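Local coordinates for protein TudS (Uncultured bacterium, PDB 6Z96) that probably removes sulfur from thiouracil without redox chemistry, using a [4Fe-4S] cluster that takes up the extra sulfur on one of its irons, at residues P53-E58 against V64-G69; S8-L11 against V16-D19; R38-C43 against L88-R93; L82-C87 against H132-F137. All coordinates share one frame; numbering follows the deposited sequence.

Contacts 3 and 4 belong to the alpha/beta body: both use helix 73-90 and the same parallel sheet, contact 3 from its edge strand 39-42 and contact 4 from the turn leading into strand 135-137 at the other edge. Their chemistry is mostly apolar, and contact 4 is the more buried. Contact 2 lies in the loop after strand 5-8 and is organised round the cluster, which it shares with contact 3 through Cys10 and Cys43. Contact 1, a beta hairpin farther from the centre and partly exposed, relies on backbone hydrogen bonds, yet its Arg54 reaches back to the Val16 carbonyl of contact 2. Packing builds the body, while polar groups and metal ligation gather at the site.

Contact 1. Residues P53-E58 against V64-G69; sequences PRPPAE and VVTESG. With EDO (1,2-ethanediol), chain E.
Glu58 and Val65 pair through their backbones: Glu58 N donates to Val65 O at 2.9 Å, and Val65 N returns a bond to Glu58 O at 3.0 Å. Beside this ladder, Ala57 CB rests on Val64 CG1 at 3.9 Å, and the Pro55 ring lays CB against Thr66 CG2. Strands 57-60 and 63-66 form a two-stranded antiparallel hairpin, with Pro55 in the loop that enters it; a type I turn, Thr66 to Gly69, leads the chain away, and a water joins Pro56 O to Glu67 N. The entering loop carries Arg54, which lines the pocket of both the cluster and the bound sulfur. Its CB and CG start alongside an ethanediol, probably from the crystallisation liquor, CG lying 3.4 Å from O2, the hydroxyl that donates to Pro55 O at 2.7 Å. Arg54 CD follows, 3.7 Å from the diol's C2, and NE lies 3.8 Å from C1. From CG to NE the chain is extended (chi2 -171°, chi3 176°); NE meets Glu45 in a salt bridge, NH1 bonds to Pro51 O and NH2 to Val16 O. A leucine in place of Arg54 would probably leave the Glu45 carboxylate without its mate and both carbonyls without these donors.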
loop_
_atom_site.group_PDB
_atom_site.type_symbol
_atom_site.label_atom_id
_atom_site.label_comp_id
_atom_site.label_asym_id
_atom_site.label_seq_id
_atom_site.Cartn_x
_atom_site.Cartn_y
_atom_site.Cartn_z
ATOM N N PRO A 53 -5.207 16.360 -5.075
ATOM C CA PRO A 53 -4.199 15.681 -5.877
ATOM C C PRO A 53 -2.771 16.073 -5.514
ATOM O O PRO A 53 -2.523 17.015 -4.757
ATOM C CB PRO A 53 -4.570 16.126 -7.305
ATOM C CG PRO A 53 -5.019 17.567 -7.076
ATOM C CD PRO A 53 -5.882 17.432 -5.857
ATOM N N ARG A 54 -1.813 15.341 -6.082
ATOM C CA ARG A 54 -0.393 15.587 -5.868
ATOM C C ARG A 54 0.325 15.120 -7.130
ATOM O O ARG A 54 -0.199 14.293 -7.876
ATOM C CB ARG A 54 0.107 14.856 -4.598
ATOM C CG ARG A 54 -0.213 13.385 -4.597
ATOM C CD ARG A 54 0.117 12.793 -3.231
ATOM N NE ARG A 54 -0.276 11.379 -3.152
ATOM C CZ ARG A 54 -1.515 10.956 -2.908
ATOM N NH1 ARG A 54 -2.502 11.834 -2.712
ATOM N NH2 ARG A 54 -1.787 9.660 -2.898
ATOM N N PRO A 55 1.504 15.673 -7.415
ATOM C CA PRO A 55 2.177 15.290 -8.669
ATOM C C PRO A 55 2.610 13.835 -8.618
ATOM O O PRO A 55 2.967 13.329 -7.544
ATOM C CB PRO A 55 3.408 16.209 -8.718
ATOM C CG PRO A 55 3.250 17.205 -7.634
ATOM C CD PRO A 55 2.271 16.664 -6.635
ATOM N N PRO A 56 2.700 13.175 -9.784
ATOM C CA PRO A 56 3.249 11.810 -9.799
ATOM C C PRO A 56 4.674 11.793 -9.271
ATOM O O PRO A 56 5.414 12.770 -9.426
ATOM C CB PRO A 56 3.251 11.441 -11.286
ATOM C CG PRO A 56 2.294 12.389 -11.935
ATOM C CD PRO A 56 2.333 13.646 -11.140
ATOM N N ALA A 57 5.023 10.729 -8.599
ATOM C CA ALA A 57 6.378 10.592 -8.053
ATOM C C ALA A 57 6.898 9.216 -8.316
ATOM O O ALA A 57 6.123 8.261 -8.471
ATOM C CB ALA A 57 6.381 10.876 -6.558
ATOM N N GLU A 58 8.223 9.098 -8.409
ATOM C CA GLU A 58 8.855 7.806 -8.630
ATOM C C GLU A 58 10.041 7.650 -7.689
ATOM O O GLU A 58 10.676 8.635 -7.292
ATOM C CB GLU A 58 9.326 7.627 -10.099
ATOM C CG GLU A 58 8.155 7.647 -11.074
ATOM C CD GLU A 58 8.384 7.377 -12.552
ATOM O OE1 GLU A 58 7.391 7.505 -13.303
ATOM O OE2 GLU A 58 9.504 7.008 -12.968
ATOM N N VAL A 64 12.535 9.616 -3.219
ATOM C CA VAL A 64 11.271 9.615 -3.968
ATOM C C VAL A 64 11.128 11.053 -4.437
ATOM O O VAL A 64 11.281 11.990 -3.633
ATOM C CB VAL A 64 10.046 9.191 -3.151
ATOM C CG1 VAL A 64 8.824 9.103 -4.086
ATOM C CG2 VAL A 64 10.295 7.837 -2.466
ATOM N N VAL A 65 10.994 11.230 -5.757
ATOM C CA VAL A 65 10.960 12.581 -6.307
ATOM C C VAL A 65 9.822 12.743 -7.305
ATOM O O VAL A 65 9.343 11.761 -7.882
ATOM C CB VAL A 65 12.302 12.924 -7.014
ATOM C CG1 VAL A 65 13.489 12.753 -6.079
ATOM C CG2 VAL A 65 12.479 12.092 -8.284
ATOM N N THR A 66 9.440 13.995 -7.543
ATOM C CA THR A 66 8.471 14.281 -8.600
ATOM C C THR A 66 9.265 14.570 -9.911
ATOM O O THR A 66 10.490 14.714 -9.878
ATOM C CB THR A 66 7.599 15.468 -8.216
ATOM O OG1 THR A 66 8.381 16.668 -8.221
ATOM C CG2 THR A 66 6.894 15.263 -6.894
ATOM N N GLU A 67 8.554 14.689 -11.066
ATOM C CA GLU A 67 9.243 14.956 -12.337
ATOM C C GLU A 67 9.990 16.287 -12.331
ATOM O O GLU A 67 11.026 16.416 -12.991
ATOM C CB GLU A 67 8.254 14.911 -13.504
ATOM C CG GLU A 67 8.957 14.771 -14.841
ATOM C CD GLU A 67 8.041 14.620 -16.036
ATOM O OE1 GLU A 67 6.819 14.434 -15.838
ATOM O OE2 GLU A 67 8.553 14.678 -17.178
ATOM N N SER A 68 9.496 17.265 -11.567
ATOM C CA SER A 68 10.172 18.560 -11.452
ATOM C C SER A 68 11.422 18.523 -10.543
ATOM O O SER A 68 12.120 19.530 -10.418
ATOM C CB SER A 68 9.206 19.611 -10.926
ATOM O OG SER A 68 8.919 19.402 -9.551
ATOM N N GLY A 69 11.663 17.399 -9.876
ATOM C CA GLY A 69 12.814 17.262 -8.996
ATOM C C GLY A 69 12.538 17.527 -7.530
ATOM O O GLY A 69 13.470 17.470 -6.728
HETATM C C1 EDO E . 2.524 10.853 -5.592
HETATM O O1 EDO E . 2.882 9.479 -5.542
HETATM C C2 EDO E . 3.307 11.669 -4.634
HETATM O O2 EDO E . 3.185 13.071 -4.864
HETATM O O HOH W 1 5.649 14.650 -11.342
#

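Contact 2. Residues S8-L11 against V16-D19; sequences SACL and VRYD. With SF4 (iron/sulfur cluster), chain C; H2S (hydrosulfuric acid), chain D.
Cys10 and Arg17 meet flank to flank, CB of the cysteine 3.7 Å from CG of the arginine, and both turn their ends to the iron-sulfur cluster. Cys10 SG ligates the iron FE2 at 2.3 Å, while the neighbouring iron FE1 carries the sulfur modelled as hydrosulfuric acid at 2.4 Å. Arg17 reaches this region by folding back on itself, bent at both chi2 (-81°) and chi3 (-72°), which brings CD to 3.8 Å from the bound sulfur and sets the guanidinium edge-on to the cluster, NH1 3.6 Å from sulfide S3. Tyr18 approaches the extra sulfur with its backbone N, at 3.5 Å, and presents its ring edge to it. Val16 lays CG2 between sulfide S4 and Ala9 CB, 3.9 Å from the latter, packing against the turn in which Leu11 N bonds back to Ser8 O. Ser8 CB lies 3.4 Å from S1, and its OG is held by Lys98 N; farther out, Cys10 shares a backbone bond with Lys23. Shortening Arg17 to an alanine is likely to take a positive charge from beside S3 and open a gap next to the bound sulfur and Cys10. Both segments belong to one loop that lines one side of the cluster, and the ligand at FE1 comes from outside the protein. An iron open to an exogenous sulfur is consistent with a [4Fe-5S] intermediate, in which the cluster would accept sulfur as a Lewis acid, without changing its redox state.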
loop_
_atom_site.group_PDB
_atom_site.type_symbol
_atom_site.label_atom_id
_atom_site.label_comp_id
_atom_site.label_asym_id
_atom_site.label_seq_id
_atom_site.Cartn_x
_atom_site.Cartn_y
_atom_site.Cartn_z
ATOM N N SER A 8 -4.471 -0.680 1.173
ATOM C CA SER A 8 -4.330 0.633 0.511
ATOM C C SER A 8 -5.725 1.264 0.359
ATOM O O SER A 8 -6.633 0.619 -0.166
ATOM C CB SER A 8 -3.778 0.445 -0.899
ATOM O OG SER A 8 -2.397 0.138 -0.850
ATOM N N ALA A 9 -5.899 2.483 0.871
ATOM C CA ALA A 9 -7.223 3.109 0.878
ATOM C C ALA A 9 -7.835 3.236 -0.508
ATOM O O ALA A 9 -9.066 3.135 -0.652
ATOM C CB ALA A 9 -7.164 4.472 1.574
ATOM N N CYS A 10 -6.995 3.420 -1.538
ATOM C CA CYS A 10 -7.515 3.530 -2.901
ATOM C C CYS A 10 -8.170 2.220 -3.363
ATOM O O CYS A 10 -9.130 2.271 -4.143
ATOM C CB CYS A 10 -6.428 3.973 -3.869
ATOM S SG CYS A 10 -4.996 2.860 -3.914
ATOM N N LEU A 11 -7.676 1.066 -2.881
ATOM C CA LEU A 11 -8.286 -0.222 -3.285
ATOM C C LEU A 11 -9.692 -0.382 -2.718
ATOM O O LEU A 11 -10.464 -1.194 -3.236
ATOM C CB LEU A 11 -7.423 -1.402 -2.816
ATOM C CG LEU A 11 -6.054 -1.498 -3.499
ATOM C CD1 LEU A 11 -5.217 -2.644 -2.870
ATOM C CD2 LEU A 11 -6.196 -1.765 -4.997
ATOM N N VAL A 16 -8.190 8.951 -2.823
ATOM C CA VAL A 16 -6.927 9.461 -2.296
ATOM C C VAL A 16 -5.757 9.314 -3.277
ATOM O O VAL A 16 -4.647 9.678 -2.891
ATOM C CB VAL A 16 -6.599 8.765 -0.961
ATOM C CG1 VAL A 16 -7.562 9.184 0.147
ATOM C CG2 VAL A 16 -6.573 7.242 -1.140
ATOM N N ARG A 17 -5.958 8.795 -4.513
ATOM C CA ARG A 17 -4.866 8.642 -5.470
ATOM C C ARG A 17 -4.285 9.996 -5.824
ATOM O O ARG A 17 -4.954 11.030 -5.618
ATOM C CB ARG A 17 -5.354 7.916 -6.748
ATOM C CG ARG A 17 -5.551 6.410 -6.532
ATOM C CD ARG A 17 -4.239 5.618 -6.604
ATOM N NE ARG A 17 -3.735 5.547 -7.983
ATOM C CZ ARG A 17 -2.650 4.882 -8.357
ATOM N NH1 ARG A 17 -1.939 4.195 -7.461
ATOM N NH2 ARG A 17 -2.283 4.860 -9.635
ATOM N N TYR A 18 -3.078 10.006 -6.413
ATOM C CA TYR A 18 -2.424 11.260 -6.775
ATOM C C TYR A 18 -3.288 12.110 -7.717
ATOM O O TYR A 18 -3.180 13.329 -7.687
ATOM C CB TYR A 18 -1.037 10.997 -7.400
ATOM C CG TYR A 18 -1.097 10.469 -8.814
ATOM C CD1 TYR A 18 -1.454 9.153 -9.069
ATOM C CD2 TYR A 18 -0.894 11.309 -9.894
ATOM C CE1 TYR A 18 -1.568 8.676 -10.375
ATOM C CE2 TYR A 18 -1.017 10.847 -11.204
ATOM C CZ TYR A 18 -1.317 9.519 -11.436
ATOM O OH TYR A 18 -1.399 9.038 -12.725
ATOM N N ASP A 19 -4.097 11.463 -8.566
ATOM C CA ASP A 19 -4.955 12.206 -9.495
ATOM C C ASP A 19 -6.393 12.417 -8.953
ATOM O O ASP A 19 -7.295 12.822 -9.702
ATOM C CB ASP A 19 -4.960 11.519 -10.859
ATOM C CG ASP A 19 -5.426 10.086 -10.873
ATOM O OD1 ASP A 19 -5.810 9.567 -9.794
ATOM O OD2 ASP A 19 -5.436 9.483 -11.971
HETATM FE FE1 SF4 C . -1.270 5.778 -3.585
HETATM FE FE2 SF4 C . -3.302 4.108 -2.965
HETATM FE FE3 SF4 C . -2.422 5.923 -1.089
HETATM FE FE4 SF4 C . -0.900 3.731 -1.745
HETATM S S1 SF4 C . -2.964 3.772 -0.691
HETATM S S2 SF4 C . -0.142 5.862 -1.489
HETATM S S3 SF4 C . -1.337 3.545 -4.011
HETATM S S4 SF4 C . -3.458 6.366 -3.112
HETATM S S H2S D . -1.070 7.345 -5.340
#

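Contact 3. Residues R38-C43 against L88-R93; sequences RALAFC and LAQGIR. With SF4 (iron/sulfur cluster), chain C.
A single methyl group carries this contact: CD1 of Leu40 meets both Gln90 and Ile92, and its nearest neighbour is a polar atom, Gln90 OE1, at 3.3 Å. The amide oxygen is not left to the methyl alone, because Lys4 NZ donates a hydrogen bond to it. Gln90 comes round through a bend at chi2 (-90°), which brings its CG and CD slantwise across the leucine methyl, each 3.8 Å from CD1. Ile92 arrives differently. Its chain is straight beyond CB (chi2 174°), and the terminal CD1 touches Leu40 CD1 at 3.8 Å, a purely apolar meeting of two methyl ends. The residues come from different elements of an alpha/beta fold: Leu40 sits on 39-42, an outermost strand of the four-stranded parallel sheet, while Gln90 lies near the C-terminal end of helix 73-90 and Ile92 on the way to strand 94-96. Strand 5-8 runs between these two strands, so Leu40 reaches across its beginning, where Lys4 lies. The chain reverses out of the helix at Gly91, whose positive phi (69°) suits the Schellman motif there. Nearer the other end of strand 39-42, the Phe42 ring packs on Leu82, Ala83 and Leu86 of the same helix. One residue on, Cys43 leaves the sheet to ligate the cluster iron FE3 through SG at 2.3 Å, and from the N-cap position its side chain also caps a backbone N of the helix that follows.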
loop_
_atom_site.group_PDB
_atom_site.type_symbol
_atom_site.label_atom_id
_atom_site.label_comp_id
_atom_site.label_asym_id
_atom_site.label_seq_id
_atom_site.Cartn_x
_atom_site.Cartn_y
_atom_site.Cartn_z
ATOM N N ARG A 38 -12.592 -5.852 9.455
ATOM C CA ARG A 38 -11.245 -6.421 9.439
ATOM C C ARG A 38 -10.298 -5.825 8.399
ATOM O O ARG A 38 -9.177 -6.328 8.261
ATOM C CB ARG A 38 -11.334 -7.946 9.237
ATOM C CG ARG A 38 -12.072 -8.635 10.379
ATOM C CD ARG A 38 -12.401 -10.088 10.040
ATOM N NE ARG A 38 -11.184 -10.862 9.785
ATOM C CZ ARG A 38 -11.153 -12.017 9.132
ATOM N NH1 ARG A 38 -12.270 -12.543 8.643
ATOM N NH2 ARG A 38 -10.006 -12.649 8.950
ATOM N N ALA A 39 -10.778 -4.891 7.564
ATOM C CA ALA A 39 -9.931 -4.334 6.497
ATOM C C ALA A 39 -9.691 -2.866 6.825
ATOM O O ALA A 39 -10.574 -2.039 6.580
ATOM C CB ALA A 39 -10.631 -4.454 5.157
ATOM N N LEU A 40 -8.544 -2.555 7.423
ATOM C CA LEU A 40 -8.244 -1.197 7.852
ATOM C C LEU A 40 -7.639 -0.393 6.737
ATOM O O LEU A 40 -6.547 -0.689 6.276
ATOM C CB LEU A 40 -7.311 -1.208 9.068
ATOM C CG LEU A 40 -7.819 -1.954 10.328
ATOM C CD1 LEU A 40 -6.905 -1.674 11.500
ATOM C CD2 LEU A 40 -9.250 -1.530 10.705
ATOM N N ALA A 41 -8.348 0.638 6.310
ATOM C CA ALA A 41 -7.898 1.476 5.203
ATOM C C ALA A 41 -6.734 2.328 5.621
ATOM O O ALA A 41 -6.770 2.923 6.686
ATOM C CB ALA A 41 -9.044 2.392 4.793
ATOM N N PHE A 42 -5.742 2.457 4.727
ATOM C CA PHE A 42 -4.598 3.306 5.049
ATOM C C PHE A 42 -4.001 3.806 3.769
ATOM O O PHE A 42 -3.819 3.028 2.840
ATOM C CB PHE A 42 -3.540 2.504 5.851
ATOM C CG PHE A 42 -2.418 3.385 6.353
ATOM C CD1 PHE A 42 -1.211 3.457 5.674
ATOM C CD2 PHE A 42 -2.590 4.177 7.470
ATOM C CE1 PHE A 42 -0.200 4.312 6.096
ATOM C CE2 PHE A 42 -1.557 5.019 7.911
ATOM C CZ PHE A 42 -0.373 5.071 7.213
ATOM N N CYS A 43 -3.655 5.110 3.730
ATOM C CA CYS A 43 -2.950 5.649 2.559
ATOM C C CYS A 43 -1.648 6.255 3.068
ATOM O O CYS A 43 -1.675 7.311 3.687
ATOM C CB CYS A 43 -3.765 6.720 1.829
ATOM S SG CYS A 43 -2.819 7.540 0.525
ATOM N N LEU A 88 1.706 -2.681 13.978
ATOM C CA LEU A 88 2.205 -3.101 15.296
ATOM C C LEU A 88 1.143 -2.906 16.365
ATOM O O LEU A 88 0.932 -3.801 17.187
ATOM C CB LEU A 88 3.483 -2.361 15.665
ATOM C CG LEU A 88 4.683 -2.621 14.754
ATOM C CD1 LEU A 88 5.851 -1.736 15.141
ATOM C CD2 LEU A 88 5.087 -4.096 14.756
ATOM N N ALA A 89 0.442 -1.770 16.337
ATOM C CA ALA A 89 -0.588 -1.488 17.340
ATOM C C ALA A 89 -1.756 -2.455 17.254
ATOM O O ALA A 89 -2.307 -2.843 18.286
ATOM C CB ALA A 89 -1.093 -0.057 17.187
ATOM N N GLN A 90 -2.173 -2.799 16.030
ATOM C CA GLN A 90 -3.347 -3.645 15.804
ATOM C C GLN A 90 -3.050 -5.134 15.679
ATOM O O GLN A 90 -3.992 -5.901 15.480
ATOM C CB GLN A 90 -4.106 -3.180 14.538
ATOM C CG GLN A 90 -4.712 -1.780 14.630
ATOM C CD GLN A 90 -6.121 -1.791 15.175
ATOM O OE1 GLN A 90 -6.984 -2.529 14.731
ATOM N NE2 GLN A 90 -6.386 -0.959 16.149
ATOM N N GLY A 91 -1.781 -5.530 15.741
ATOM C CA GLY A 91 -1.381 -6.924 15.588
ATOM C C GLY A 91 -1.583 -7.462 14.184
ATOM O O GLY A 91 -1.865 -8.643 13.996
ATOM N N ILE A 92 -1.431 -6.606 13.179
ATOM C CA ILE A 92 -1.609 -6.986 11.790
ATOM C C ILE A 92 -0.346 -7.571 11.185
ATOM O O ILE A 92 0.731 -6.990 11.304
ATOM C CB ILE A 92 -2.108 -5.748 11.004
ATOM C CG1 ILE A 92 -3.520 -5.364 11.476
ATOM C CG2 ILE A 92 -2.057 -5.987 9.497
ATOM C CD1 ILE A 92 -4.062 -4.037 10.848
ATOM N N ARG A 93 -0.482 -8.713 10.500
ATOM C CA ARG A 93 0.663 -9.348 9.874
ATOM C C ARG A 93 0.514 -9.514 8.348
ATOM O O ARG A 93 1.385 -10.110 7.724
ATOM C CB ARG A 93 0.993 -10.692 10.572
ATOM C CG ARG A 93 -0.190 -11.592 10.777
ATOM C CD ARG A 93 -0.092 -12.466 12.045
ATOM N NE ARG A 93 0.787 -13.621 11.905
ATOM C CZ ARG A 93 0.480 -14.850 12.317
ATOM N NH1 ARG A 93 1.350 -15.841 12.173
ATOM N NH2 ARG A 93 -0.707 -15.101 12.861
HETATM FE FE1 SF4 C . -1.270 5.778 -3.585
HETATM FE FE2 SF4 C . -3.302 4.108 -2.965
HETATM FE FE3 SF4 C . -2.422 5.923 -1.089
HETATM FE FE4 SF4 C . -0.900 3.731 -1.745
HETATM S S1 SF4 C . -2.964 3.772 -0.691
HETATM S S2 SF4 C . -0.142 5.862 -1.489
HETATM S S3 SF4 C . -1.337 3.545 -4.011
HETATM S S4 SF4 C . -3.458 6.366 -3.112
#

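Contact 4. Residues L82-C87 against H132-F137; sequences LALGLC and HGIQVF
The Schellman motif that ends helix 124-131 delivers His132 onto Leu84 of helix 73-90, in a CH-pi contact of nearly textbook geometry. Leu84 CD2 stands 3.6 Å from the centroid of the imidazole ring and only 4° off its normal, so one methyl is centred over the face; the side chains themselves cross at about a right angle. The other methyl, CD1, slips beneath the ring's stem to 3.7 Å from His132 CB. With CG anti to the backbone N (chi1 176°), Leu84 sets CD1 and CD2 against the histidine. Gly133 supplies the positive phi of the motif, in which Ile134 N bonds to Leu129 O and Gly133 N to Arg130 O. That turn links helix 124-131 to 135-137, the outermost strand on this side of the parallel sheet, beside strand 94-96. Ile134 dips inward on the way, its CD1 seated in the groove formed by Leu84 CD1 at 3.9 Å and Cys87 CB at 3.6 Å, the two helix residues lying one turn apart on one face. Cys87 adds the flank of its SG, 4.1 Å from the same methyl. Leu129 of helix 124-131 packs against Ile134 as well, and Val136 presses on that helix through Thr126 and Leu129.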
loop_
_atom_site.group_PDB
_atom_site.type_symbol
_atom_site.label_atom_id
_atom_site.label_comp_id
_atom_site.label_asym_id
_atom_site.label_seq_id
_atom_site.Cartn_x
_atom_site.Cartn_y
_atom_site.Cartn_z
ATOM N N LEU A 82 4.197 5.172 9.587
ATOM C CA LEU A 82 2.857 5.184 10.180
ATOM C C LEU A 82 2.094 3.901 9.813
ATOM O O LEU A 82 1.321 3.386 10.635
ATOM C CB LEU A 82 2.098 6.424 9.731
ATOM C CG LEU A 82 2.600 7.686 10.396
ATOM C CD1 LEU A 82 2.016 8.910 9.703
ATOM C CD2 LEU A 82 2.245 7.695 11.898
ATOM N N ALA A 83 2.320 3.353 8.606
ATOM C CA ALA A 83 1.680 2.072 8.235
ATOM C C ALA A 83 2.190 0.962 9.164
ATOM O O ALA A 83 1.403 0.182 9.692
ATOM C CB ALA A 83 1.981 1.719 6.781
ATOM N N LEU A 84 3.497 0.948 9.409
ATOM C CA LEU A 84 4.096 -0.034 10.321
ATOM C C LEU A 84 3.533 0.151 11.735
ATOM O O LEU A 84 3.194 -0.833 12.385
ATOM C CB LEU A 84 5.625 0.136 10.331
ATOM C CG LEU A 84 6.347 -0.772 11.320
ATOM C CD1 LEU A 84 6.174 -2.221 10.935
ATOM C CD2 LEU A 84 7.820 -0.431 11.407
ATOM N N GLY A 85 3.407 1.401 12.186
ATOM C CA GLY A 85 2.868 1.695 13.513
ATOM C C GLY A 85 1.458 1.187 13.687
ATOM O O GLY A 85 1.122 0.663 14.757
ATOM N N LEU A 86 0.621 1.318 12.641
ATOM C CA LEU A 86 -0.747 0.827 12.712
ATOM C C LEU A 86 -0.739 -0.706 12.794
ATOM O O LEU A 86 -1.483 -1.288 13.589
ATOM C CB LEU A 86 -1.538 1.305 11.483
ATOM C CG LEU A 86 -2.958 0.814 11.383
ATOM C CD1 LEU A 86 -3.787 1.384 12.509
ATOM C CD2 LEU A 86 -3.576 1.182 10.048
ATOM N N CYS A 87 0.124 -1.354 11.998
ATOM C CA CYS A 87 0.221 -2.824 12.040
ATOM C C CYS A 87 0.678 -3.310 13.406
ATOM O O CYS A 87 0.117 -4.278 13.911
ATOM C CB CYS A 87 1.152 -3.339 10.955
ATOM S SG CYS A 87 0.487 -3.148 9.282
ATOM N N HIS A 132 9.881 -5.792 8.445
ATOM C CA HIS A 132 9.381 -6.061 9.781
ATOM C C HIS A 132 8.484 -7.304 9.859
ATOM O O HIS A 132 7.727 -7.458 10.812
ATOM C CB HIS A 132 8.699 -4.816 10.357
ATOM C CG HIS A 132 9.665 -3.718 10.692
ATOM N ND1 HIS A 132 10.110 -3.523 11.997
ATOM C CD2 HIS A 132 10.289 -2.833 9.885
ATOM C CE1 HIS A 132 10.974 -2.525 11.939
ATOM N NE2 HIS A 132 11.124 -2.075 10.692
ATOM N N GLY A 133 8.569 -8.187 8.875
ATOM C CA GLY A 133 7.863 -9.462 8.910
ATOM C C GLY A 133 6.412 -9.492 8.482
ATOM O O GLY A 133 5.719 -10.489 8.708
ATOM N N ILE A 134 5.917 -8.380 7.916
ATOM C CA ILE A 134 4.533 -8.321 7.466
ATOM C C ILE A 134 4.495 -8.759 6.018
ATOM O O ILE A 134 5.313 -8.299 5.208
ATOM C CB ILE A 134 4.003 -6.882 7.683
ATOM C CG1 ILE A 134 3.917 -6.603 9.204
ATOM C CG2 ILE A 134 2.659 -6.656 6.987
ATOM C CD1 ILE A 134 3.998 -5.154 9.576
ATOM N N GLN A 135 3.586 -9.693 5.686
ATOM C CA GLN A 135 3.492 -10.173 4.316
ATOM C C GLN A 135 2.634 -9.190 3.521
ATOM O O GLN A 135 1.535 -8.847 3.954
ATOM C CB GLN A 135 2.843 -11.554 4.273
ATOM C CG GLN A 135 3.699 -12.608 4.966
ATOM C CD GLN A 135 3.014 -13.945 4.863
ATOM O OE1 GLN A 135 2.601 -14.548 5.863
ATOM N NE2 GLN A 135 2.851 -14.411 3.641
ATOM N N VAL A 136 3.131 -8.772 2.367
ATOM C CA VAL A 136 2.425 -7.835 1.501
ATOM C C VAL A 136 2.011 -8.533 0.223
ATOM O O VAL A 136 2.844 -9.131 -0.472
ATOM C CB VAL A 136 3.325 -6.612 1.184
ATOM C CG1 VAL A 136 2.585 -5.620 0.265
ATOM C CG2 VAL A 136 3.764 -5.925 2.481
ATOM N N PHE A 137 0.737 -8.378 -0.132
ATOM C CA PHE A 137 0.136 -8.910 -1.346
ATOM C C PHE A 137 -0.443 -7.766 -2.155
ATOM O O PHE A 137 -0.877 -6.767 -1.568
ATOM C CB PHE A 137 -1.031 -9.841 -0.977
ATOM C CG PHE A 137 -0.619 -11.074 -0.198
ATOM C CD1 PHE A 137 -0.424 -12.280 -0.843
ATOM C CD2 PHE A 137 -0.433 -11.020 1.176
ATOM C CE1 PHE A 137 -0.046 -13.412 -0.121
ATOM C CE2 PHE A 137 -0.058 -12.156 1.891
ATOM C CZ PHE A 137 0.098 -13.341 1.238
#